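Local structure of exosome complex exonuclease RRP46 homolog (3HKM) at residues A[118-123]-A[138-143]; A[166-171]-A[196-201]. The protein probably serves in the exosome 3'->5' exoribonuclease complex, binds double-stranded DNA and single-stranded RNA, and shows hydrolytic DNase and phosphorolytic RNase activity in vitro. All coordinates share one frame; numbering follows the deposited sequence.

How the contacts relate
Both contacts involve the antiparallel sheet formed by strands 151-153, 138-145, 165-172 and 197-201. Contact 1 sets helix 115-130 against strand 138-145, with its centre about 3 Å from the centre of the chain; contact 2 pairs strand 165-172 with 197-201, the outermost strand on that side within the chain, and its centre lies about 11 Å from the centre of the chain. The centres of the two contacts are themselves about 11 Å apart. Their shared seam is the pairing of 138-143 with 166-171: Ile141 N probably bonds Leu169 O at 2.7 Å, and Val139 O probably accepts from Phe171 N at 2.8 Å. The helix contact thus leads across one sheet to its partly exposed border.

Contact 1 (A[118-123]-A[138-143]); sequences CAINAC and AVAIGC
Ile120 packs on the methyl of Ala140, with three of its carbons near that one group. Its CG2, set anti to the backbone N by the first torsion (chi1 -68° for CG1), comes within 3.6 Å of Ala140 CB, while Ile120 CB and CD1 lie a little farther from the same methyl. The small residue suits the strand here: a lone methyl leaves room for the branched side chain to lie against it. Ala138 extends the apolar patch, its CB 4.5 Å from Ile120 CG2. In this RNase PH fold, segment 118-123 of helix 115-130 runs nearly antiparallel (164°) to strand segment 138-143, the helix pressed between that strand's sheet and strands 29-35 and 38-49 of the other. Leu84 of helix 77-91 packs on Ile120 too. One residue on, Asn121 places its amide near the backbone N and O of Ala140; its CG is 3.7 Å from Ala140 N. A carboxamide, carrying both a donor and an acceptor, suits such a neighbour. A leucine in its place would probably leave the N and O of Ala140 facing alkyl carbon instead of a polar group. The side chain of Val139 starts away from the helix and packs on Ile222 and Ser219 of helix 205-229.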
loop_
_atom_site.group_PDB
_atom_site.type_symbol
_atom_site.label_atom_id
_atom_site.label_comp_id
_atom_site.label_asym_id
_atom_site.label_seq_id
_atom_site.Cartn_x
_atom_site.Cartn_y
_atom_site.Cartn_z
ATOM N N CYS A 118 -0.978 -2.099 3.731
ATOM C CA CYS A 118 -2.359 -1.635 3.802
ATOM C C CYS A 118 -2.494 -0.240 3.184
ATOM O O CYS A 118 -3.386 0.000 2.354
ATOM C CB CYS A 118 -2.860 -1.626 5.246
ATOM S SG CYS A 118 -4.574 -1.060 5.456
ATOM N N ALA A 119 -1.607 0.673 3.587
ATOM C CA ALA A 119 -1.621 2.042 3.070
ATOM C C ALA A 119 -1.426 2.073 1.559
ATOM O O ALA A 119 -2.031 2.882 0.866
ATOM C CB ALA A 119 -0.557 2.886 3.765
ATOM N N ILE A 120 -0.578 1.181 1.057
ATOM C CA ILE A 120 -0.365 1.021 -0.376
ATOM C C ILE A 120 -1.650 0.639 -1.130
ATOM O O ILE A 120 -2.048 1.307 -2.079
ATOM C CB ILE A 120 0.766 -0.011 -0.640
ATOM C CG1 ILE A 120 2.107 0.568 -0.156
ATOM C CG2 ILE A 120 0.835 -0.383 -2.121
ATOM C CD1 ILE A 120 3.312 -0.293 -0.470
ATOM N N ASN A 121 -2.287 -0.446 -0.704
ATOM C CA ASN A 121 -3.546 -0.896 -1.293
ATOM C C ASN A 121 -4.637 0.170 -1.229
ATOM O O ASN A 121 -5.374 0.387 -2.192
ATOM C CB ASN A 121 -4.034 -2.147 -0.570
ATOM C CG ASN A 121 -3.073 -3.305 -0.704
ATOM O OD1 ASN A 121 -2.860 -4.056 0.244
ATOM N ND2 ASN A 121 -2.487 -3.455 -1.879
ATOM N N ALA A 122 -4.748 0.803 -0.067
ATOM C CA ALA A 122 -5.684 1.899 0.149
ATOM C C ALA A 122 -5.508 2.990 -0.901
ATOM O O ALA A 122 -6.480 3.525 -1.434
ATOM C CB ALA A 122 -5.470 2.474 1.532
ATOM N N CYS A 123 -4.251 3.319 -1.179
ATOM C CA CYS A 123 -3.909 4.425 -2.059
ATOM C C CYS A 123 -4.131 4.056 -3.501
ATOM O O CYS A 123 -4.482 4.910 -4.313
ATOM C CB CYS A 123 -2.462 4.861 -1.842
ATOM S SG CYS A 123 -2.262 5.947 -0.422
ATOM N N ALA A 138 -1.508 -1.645 -8.057
ATOM C CA ALA A 138 -0.514 -2.056 -7.073
ATOM C C ALA A 138 -1.205 -2.831 -5.949
ATOM O O ALA A 138 -2.112 -2.318 -5.294
ATOM C CB ALA A 138 0.236 -0.859 -6.522
ATOM N N VAL A 139 -0.782 -4.072 -5.741
ATOM C CA VAL A 139 -1.322 -4.898 -4.669
ATOM C C VAL A 139 -0.180 -5.311 -3.734
ATOM O O VAL A 139 0.717 -6.052 -4.125
ATOM C CB VAL A 139 -2.095 -6.132 -5.233
ATOM C CG1 VAL A 139 -2.262 -7.206 -4.180
ATOM C CG2 VAL A 139 -3.449 -5.707 -5.765
ATOM N N ALA A 140 -0.208 -4.805 -2.505
ATOM C CA ALA A 140 0.887 -5.024 -1.564
ATOM C C ALA A 140 0.514 -6.033 -0.485
ATOM O O ALA A 140 -0.636 -6.098 -0.068
ATOM C CB ALA A 140 1.312 -3.709 -0.928
ATOM N N ILE A 141 1.491 -6.815 -0.034
ATOM C CA ILE A 141 1.259 -7.811 1.009
ATOM C C ILE A 141 2.447 -7.902 1.965
ATOM O O ILE A 141 3.589 -8.058 1.529
ATOM C CB ILE A 141 0.997 -9.214 0.416
ATOM C CG1 ILE A 141 -0.231 -9.201 -0.502
ATOM C CG2 ILE A 141 0.824 -10.233 1.527
ATOM C CD1 ILE A 141 -0.498 -10.526 -1.184
ATOM N N GLY A 142 2.170 -7.805 3.261
ATOM C CA GLY A 142 3.187 -7.992 4.281
ATOM C C GLY A 142 3.410 -9.470 4.548
ATOM O O GLY A 142 2.512 -10.167 4.998
ATOM N N CYS A 143 4.607 -9.955 4.243
ATOM C CA CYS A 143 4.932 -11.366 4.421
ATOM C C CYS A 143 5.856 -11.531 5.605
ATOM O O CYS A 143 6.830 -10.803 5.731
ATOM C CB CYS A 143 5.639 -11.912 3.184
ATOM S SG CYS A 143 4.892 -11.478 1.620
#

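Contact 2 (A[166-171]-A[196-201]); sequences FAHLVF and TSITHG
His168 and Ile198 sit at the middle of an antiparallel strand pairing, 166-171 against 197-201, whose axes run at 170°. They form a hydrogen-bonded pair: His168 N donates to Ile198 O at 2.7 Å almost straight (176°), and Ile198 N returns a bond to His168 O at 3.1 Å. Towards one end His200 N reaches Phe166 O at 2.8 Å, whereas the reverse bond from Phe166 N to His200 O is longer and bent. Towards the other, Val170 N donates to Thr196 O. Ala167 with Thr199 and Leu169 with Ser197 are the non-hydrogen-bonded pairs between.

Ala167, Leu169, Ser197 and Thr199 share one face of the sheet, where helix 205-229 covers Leu169. Here Leu169 CD2 presses tightly on Ser197 CB, 3.5 Å away, while Ser197 OG bonds to Tyr208 OH. The other face carries an aromatic cluster of Phe166, His168 and His200. The Phe166 ring brings CE2 within 3.4 Å of His200 CB, and His200 O sits over the centre of one ring face. The two histidines make an offset edge-to-face pair, the edge of His200 toward the face of His168, planes at 66°. A water bridges them, 2.9 Å from His168 ND1 and, in the plane of the His200 ring, 2.6 Å from His200 NE2.

Imidazole suits both places because it offers a flat surface for packing and a ring nitrogen for a polar partner. The bridging water therefore ties the two rings together across the strands and is likely to restrain their rotation, adding a polar link to the backbone bonds.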
loop_
_atom_site.group_PDB
_atom_site.type_symbol
_atom_site.label_atom_id
_atom_site.label_comp_id
_atom_site.label_asym_id
_atom_site.label_seq_id
_atom_site.Cartn_x
_atom_site.Cartn_y
_atom_site.Cartn_z
ATOM N N PHE A 166 10.911 -10.535 7.407
ATOM C CA PHE A 166 9.719 -10.244 6.625
ATOM C C PHE A 166 9.940 -9.288 5.457
ATOM O O PHE A 166 10.966 -8.623 5.359
ATOM C CB PHE A 166 8.534 -9.830 7.512
ATOM C CG PHE A 166 8.772 -8.610 8.342
ATOM C CD1 PHE A 166 8.939 -8.716 9.715
ATOM C CD2 PHE A 166 8.787 -7.354 7.759
ATOM C CE1 PHE A 166 9.139 -7.590 10.491
ATOM C CE2 PHE A 166 8.987 -6.216 8.528
ATOM C CZ PHE A 166 9.162 -6.334 9.899
ATOM N N ALA A 167 8.967 -9.255 4.559
ATOM C CA ALA A 167 9.089 -8.494 3.336
ATOM C C ALA A 167 7.798 -7.737 3.074
ATOM O O ALA A 167 6.713 -8.240 3.324
ATOM C CB ALA A 167 9.396 -9.425 2.180
ATOM N N HIS A 168 7.924 -6.513 2.587
ATOM C CA HIS A 168 6.779 -5.815 2.031
ATOM C C HIS A 168 6.833 -5.985 0.528
ATOM O O HIS A 168 7.704 -5.421 -0.124
ATOM C CB HIS A 168 6.817 -4.333 2.389
ATOM C CG HIS A 168 6.579 -4.055 3.842
ATOM N ND1 HIS A 168 7.011 -2.900 4.459
ATOM C CD2 HIS A 168 5.964 -4.788 4.801
ATOM C CE1 HIS A 168 6.663 -2.931 5.736
ATOM N NE2 HIS A 168 6.026 -4.064 5.967
ATOM N N LEU A 169 5.925 -6.782 -0.025
ATOM C CA LEU A 169 5.901 -6.979 -1.472
ATOM C C LEU A 169 4.733 -6.235 -2.099
ATOM O O LEU A 169 3.652 -6.140 -1.522
ATOM C CB LEU A 169 5.839 -8.467 -1.841
ATOM C CG LEU A 169 6.919 -9.382 -1.249
ATOM C CD1 LEU A 169 6.674 -10.834 -1.651
ATOM C CD2 LEU A 169 8.330 -8.934 -1.630
ATOM N N VAL A 170 4.972 -5.684 -3.281
ATOM C CA VAL A 170 3.915 -5.043 -4.033
ATOM C C VAL A 170 3.992 -5.483 -5.486
ATOM O O VAL A 170 5.000 -5.310 -6.170
ATOM C CB VAL A 170 3.848 -3.495 -3.791
ATOM C CG1 VAL A 170 5.097 -3.002 -3.079
ATOM C CG2 VAL A 170 3.542 -2.727 -5.074
ATOM N N PHE A 171 2.913 -6.123 -5.914
ATOM C CA PHE A 171 2.855 -6.759 -7.209
ATOM C C PHE A 171 2.051 -5.894 -8.157
ATOM O O PHE A 171 1.077 -5.264 -7.748
ATOM C CB PHE A 171 2.209 -8.138 -7.076
ATOM C CG PHE A 171 2.738 -8.951 -5.928
ATOM C CD1 PHE A 171 3.703 -9.924 -6.134
ATOM C CD2 PHE A 171 2.269 -8.747 -4.644
ATOM C CE1 PHE A 171 4.187 -10.676 -5.081
ATOM C CE2 PHE A 171 2.754 -9.499 -3.590
ATOM C CZ PHE A 171 3.714 -10.463 -3.814
ATOM N N THR A 196 7.810 -2.797 -6.130
ATOM C CA THR A 196 8.842 -2.608 -5.108
ATOM C C THR A 196 8.838 -3.778 -4.109
ATOM O O THR A 196 7.813 -4.440 -3.917
ATOM C CB THR A 196 8.655 -1.273 -4.315
ATOM O OG1 THR A 196 7.415 -1.301 -3.604
ATOM C CG2 THR A 196 8.658 -0.056 -5.237
ATOM N N SER A 197 9.984 -4.043 -3.488
ATOM C CA SER A 197 10.033 -4.958 -2.355
ATOM C C SER A 197 11.048 -4.466 -1.340
ATOM O O SER A 197 12.158 -4.077 -1.693
ATOM C CB SER A 197 10.378 -6.382 -2.788
ATOM O OG SER A 197 11.740 -6.655 -2.554
ATOM N N ILE A 198 10.652 -4.463 -0.075
ATOM C CA ILE A 198 11.560 -4.076 0.996
ATOM C C ILE A 198 11.503 -5.087 2.131
ATOM O O ILE A 198 10.431 -5.385 2.652
ATOM C CB ILE A 198 11.321 -2.617 1.478
ATOM C CG1 ILE A 198 11.954 -2.383 2.847
ATOM C CG2 ILE A 198 9.852 -2.274 1.476
ATOM C CD1 ILE A 198 12.158 -0.917 3.171
ATOM N N THR A 199 12.663 -5.640 2.480
ATOM C CA THR A 199 12.728 -6.673 3.504
ATOM C C THR A 199 13.319 -6.111 4.787
ATOM O O THR A 199 14.104 -5.167 4.759
ATOM C CB THR A 199 13.539 -7.894 3.037
ATOM O OG1 THR A 199 14.876 -7.487 2.727
ATOM C CG2 THR A 199 12.901 -8.519 1.798
ATOM N N HIS A 200 12.917 -6.693 5.912
ATOM C CA HIS A 200 13.374 -6.248 7.220
ATOM C C HIS A 200 13.797 -7.449 8.047
ATOM O O HIS A 200 12.984 -8.328 8.333
ATOM C CB HIS A 200 12.260 -5.507 7.964
ATOM C CG HIS A 200 11.807 -4.241 7.295
ATOM N ND1 HIS A 200 12.456 -3.036 7.462
ATOM C CD2 HIS A 200 10.758 -3.993 6.476
ATOM C CE1 HIS A 200 11.829 -2.101 6.772
ATOM N NE2 HIS A 200 10.797 -2.656 6.162
ATOM N N GLY A 201 15.067 -7.479 8.438
ATOM C CA GLY A 201 15.587 -8.570 9.241
ATOM C C GLY A 201 16.219 -9.615 8.350
ATOM O O GLY A 201 16.287 -9.421 7.138
HETATM O O HOH W 1 9.333 -1.147 4.558
#